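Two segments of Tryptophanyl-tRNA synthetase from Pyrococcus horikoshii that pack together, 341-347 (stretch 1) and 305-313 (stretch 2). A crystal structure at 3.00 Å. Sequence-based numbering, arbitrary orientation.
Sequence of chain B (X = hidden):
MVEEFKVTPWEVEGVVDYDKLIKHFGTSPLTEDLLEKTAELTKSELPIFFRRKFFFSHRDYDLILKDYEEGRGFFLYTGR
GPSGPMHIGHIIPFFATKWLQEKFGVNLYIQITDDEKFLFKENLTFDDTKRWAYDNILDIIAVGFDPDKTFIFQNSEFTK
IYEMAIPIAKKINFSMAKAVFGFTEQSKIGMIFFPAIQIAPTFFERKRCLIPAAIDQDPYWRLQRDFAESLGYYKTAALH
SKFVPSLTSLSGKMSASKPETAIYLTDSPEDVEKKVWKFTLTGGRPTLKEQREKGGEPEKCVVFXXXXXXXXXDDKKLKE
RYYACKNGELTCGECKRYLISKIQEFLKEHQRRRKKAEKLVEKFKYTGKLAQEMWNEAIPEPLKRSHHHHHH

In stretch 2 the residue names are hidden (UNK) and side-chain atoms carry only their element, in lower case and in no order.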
# COMPACT_ATOMS: atom_id res chain seq x y z
N SER B 341 4.82 -37.44 -24.51
CA SER B 341 6.25 -37.68 -24.32
C SER B 341 7.05 -36.39 -24.19
O SER B 341 7.97 -36.30 -23.38
CB SER B 341 6.81 -38.54 -25.45
OG SER B 341 6.46 -38.01 -26.72
N LYS B 342 6.68 -35.38 -24.98
CA LYS B 342 7.34 -34.07 -24.95
C LYS B 342 6.96 -33.25 -23.71
O LYS B 342 7.80 -32.54 -23.16
CB LYS B 342 7.07 -33.29 -26.23
CG LYS B 342 7.55 -33.99 -27.50
CD LYS B 342 8.24 -33.03 -28.46
CE LYS B 342 9.67 -32.72 -28.01
NZ LYS B 342 10.53 -33.94 -27.93
N ILE B 343 5.71 -33.36 -23.29
CA ILE B 343 5.26 -32.74 -22.04
C ILE B 343 5.96 -33.39 -20.84
O ILE B 343 6.37 -32.70 -19.91
CB ILE B 343 3.72 -32.81 -21.86
CG1 ILE B 343 3.00 -32.08 -23.00
CG2 ILE B 343 3.30 -32.23 -20.51
CD1 ILE B 343 1.48 -32.20 -22.98
N GLN B 344 6.10 -34.72 -20.89
CA GLN B 344 6.74 -35.48 -19.82
C GLN B 344 8.24 -35.21 -19.73
O GLN B 344 8.79 -35.15 -18.63
CB GLN B 344 6.48 -36.97 -19.97
CG GLN B 344 5.09 -37.40 -19.51
CD GLN B 344 4.76 -38.84 -19.86
OE1 GLN B 344 5.32 -39.41 -20.80
NE2 GLN B 344 3.85 -39.44 -19.11
N GLU B 345 8.89 -35.04 -20.88
CA GLU B 345 10.32 -34.70 -20.92
C GLU B 345 10.58 -33.37 -20.23
O GLU B 345 11.48 -33.26 -19.39
CB GLU B 345 10.82 -34.63 -22.37
CG GLU B 345 11.23 -35.97 -22.97
CD GLU B 345 11.37 -35.91 -24.49
OE1 GLU B 345 11.90 -34.90 -25.01
OE2 GLU B 345 10.96 -36.88 -25.16
N PHE B 346 9.77 -32.36 -20.57
CA PHE B 346 9.88 -31.03 -19.98
C PHE B 346 9.60 -31.04 -18.47
O PHE B 346 10.37 -30.47 -17.70
CB PHE B 346 8.93 -30.04 -20.68
CG PHE B 346 8.74 -28.76 -19.93
CD1 PHE B 346 7.58 -28.54 -19.19
CD2 PHE B 346 9.72 -27.77 -19.94
CE1 PHE B 346 7.40 -27.35 -18.48
CE2 PHE B 346 9.55 -26.58 -19.23
CZ PHE B 346 8.39 -26.38 -18.50
N LEU B 347 8.51 -31.70 -18.08
CA LEU B 347 8.10 -31.73 -16.68
C LEU B 347 9.04 -32.54 -15.79
O LEU B 347 9.26 -32.18 -14.63
CB LEU B 347 6.66 -32.25 -16.54
CG LEU B 347 5.52 -31.32 -16.97
CD1 LEU B 347 4.18 -31.95 -16.68
CD2 LEU B 347 5.61 -29.95 -16.30
N UNK B 305 -0.95 -27.02 -31.48
CA UNK B 305 -0.76 -25.64 -31.00
C UNK B 305 0.31 -25.60 -29.91
O UNK B 305 1.18 -24.73 -29.92
c UNK B 305 -2.93 -22.89 -31.49
c UNK B 305 -2.98 -24.42 -31.51
c UNK B 305 -1.94 -22.32 -32.50
n UNK B 305 -0.54 -22.30 -31.98
c UNK B 305 -2.08 -25.07 -30.46
N UNK B 306 0.25 -26.56 -29.00
CA UNK B 306 1.19 -26.67 -27.88
C UNK B 306 2.60 -26.98 -28.35
O UNK B 306 3.57 -26.43 -27.82
c UNK B 306 -3.02 -27.85 -23.54
c UNK B 306 -2.56 -28.91 -22.81
c UNK B 306 -1.05 -28.09 -25.00
c UNK B 306 0.72 -27.75 -26.91
n UNK B 306 -2.46 -26.42 -25.53
c UNK B 306 -1.37 -29.58 -23.15
c UNK B 306 -1.43 -26.41 -26.44
c UNK B 306 -2.25 -27.44 -24.64
c UNK B 306 -0.54 -27.41 -26.15
c UNK B 306 -0.61 -29.18 -24.24
N UNK B 307 2.71 -27.87 -29.34
CA UNK B 307 4.00 -28.23 -29.92
C UNK B 307 4.61 -27.07 -30.69
O UNK B 307 5.83 -26.90 -30.71
c UNK B 307 4.75 -31.47 -29.63
c UNK B 307 3.50 -30.79 -30.18
c UNK B 307 3.84 -29.45 -30.83
c UNK B 307 2.77 -31.70 -31.16
N UNK B 308 3.75 -26.27 -31.33
CA UNK B 308 4.17 -25.09 -32.07
C UNK B 308 4.72 -24.01 -31.14
O UNK B 308 5.69 -23.33 -31.48
o UNK B 308 2.28 -21.41 -34.42
c UNK B 308 3.40 -23.44 -33.89
c UNK B 308 2.20 -22.65 -34.40
o UNK B 308 1.18 -23.28 -34.78
c UNK B 308 3.01 -24.54 -32.90
N UNK B 309 4.09 -23.85 -29.98
CA UNK B 309 4.38 -22.71 -29.11
C UNK B 309 5.39 -22.98 -27.98
O UNK B 309 5.96 -22.03 -27.43
c UNK B 309 3.09 -22.06 -28.54
c UNK B 309 2.37 -23.00 -27.57
c UNK B 309 1.17 -22.39 -26.88
c UNK B 309 2.17 -21.60 -29.69
N UNK B 310 5.63 -24.25 -27.64
CA UNK B 310 6.50 -24.56 -26.51
C UNK B 310 7.32 -25.86 -26.59
O UNK B 310 8.47 -25.89 -26.14
c UNK B 310 7.33 -25.45 -21.89
c UNK B 310 6.54 -25.50 -23.03
c UNK B 310 5.71 -24.52 -25.19
c UNK B 310 8.16 -24.36 -21.66
c UNK B 310 7.39 -23.37 -23.72
c UNK B 310 6.57 -24.46 -23.96
c UNK B 310 8.19 -23.31 -22.58
N UNK B 311 6.74 -26.92 -27.14
CA UNK B 311 7.31 -28.26 -26.97
C UNK B 311 8.30 -28.77 -28.04
O UNK B 311 9.38 -29.25 -27.69
c UNK B 311 6.21 -29.29 -26.70
c UNK B 311 5.48 -29.14 -22.98
c UNK B 311 4.18 -28.65 -22.97
c UNK B 311 6.13 -29.35 -24.19
c UNK B 311 4.20 -28.57 -25.38
c UNK B 311 5.50 -29.07 -25.40
c UNK B 311 3.54 -28.36 -24.17
N UNK B 312 7.93 -28.67 -29.32
CA UNK B 312 8.83 -29.13 -30.38
C UNK B 312 9.79 -28.03 -30.83
O UNK B 312 9.40 -27.07 -31.51
o UNK B 312 11.15 -31.12 -32.25
c UNK B 312 8.04 -29.71 -31.57
o UNK B 312 9.50 -32.38 -31.54
c UNK B 312 8.93 -30.34 -32.66
c UNK B 312 9.93 -31.35 -32.11
N UNK B 313 11.06 -28.18 -30.46
CA UNK B 313 12.09 -27.18 -30.71
C UNK B 313 12.60 -27.20 -32.16
O UNK B 313 13.25 -26.26 -32.61
c UNK B 313 13.26 -27.36 -29.73
c UNK B 313 13.63 -26.11 -28.93
o UNK B 313 15.56 -24.95 -29.74
c UNK B 313 14.31 -25.04 -29.77
o UNK B 313 13.60 -24.26 -30.44

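Position 305 carries four carbons in a row ending in a nitrogen. It lies out of reach of stretch 1. This is Lys-305.

Position 306 has one carbon, then fused five- and six-membered rings holding eight carbons and one nitrogen. Only tryptophan has this double ring, so the residue is Trp-306. The edge of its six-membered ring meets Ile-343, with CZ3 of Trp-306 3.9 Å from CD1 of Ile-343.

Position 307 has four carbons, forked at the second. That fork marks Leu-307. Its CB points sideways, but the end of the side chain comes nearer, and CD2 of Leu-307 lies 4.0 Å from CD of Lys-342.

Position 308 has three carbons, the third carrying two oxygens. It makes no contact with stretch 1. The chain is one carbon longer than aspartate's: this is Glu-308, whose OE1 forms a salt bridge with NZ of Lys-305 at 3.4 Å, a weak hydrogen bond.

Position 309 has four carbons, forked at the first, with one arm two carbons long. It is buried but out of reach of stretch 1. It is Ile-309.

Position 310 has one carbon, then a ring of six carbons with no oxygen attached. The ring reaches Phe-346. It is Phe-310, and its CZ lies 3.6 Å from CE2 of Phe-346.

Position 311 has the same make-up, again without a ring hydroxyl, and touches Lys-342, Ile-343 and Phe-346. It is Phe-311. CG1 of Ile-343 sits over one ring face, 3.6 Å from CZ of Phe-311. CB of Phe-346 lies at the ring edge, 4.2 Å from CE1 of Phe-311.

Position 312 has three carbons, the third carrying two oxygens, and approaches Lys-342. It is Glu-312, the first residue to leave helical geometry. Its OE1 is 3.4 Å from CD of Lys-342 but 4.1 Å from NZ of Lys-342, too far for a salt bridge.

Position 313 repeats that pattern, but its end leads away from stretch 1. It is Glu-313.

The contact is mainly apolar. No hydrogen bond crosses it. Phe-311 is the center, giving a face to Ile-343 in a CH-pi contact. Phe-310 turns its edge to the face of Phe-346, with planes at 84° and ring centroids 4.9 Å apart. The two helix axes run 29° apart in direction. Lys-342 lays its aliphatic chain along stretch 2, while its NZ forms a weakly hydrogen-bonded salt bridge with OE1 of Glu-345 at 3.4 Å.

Stretch 2 (305-313) KWLEIFFEE
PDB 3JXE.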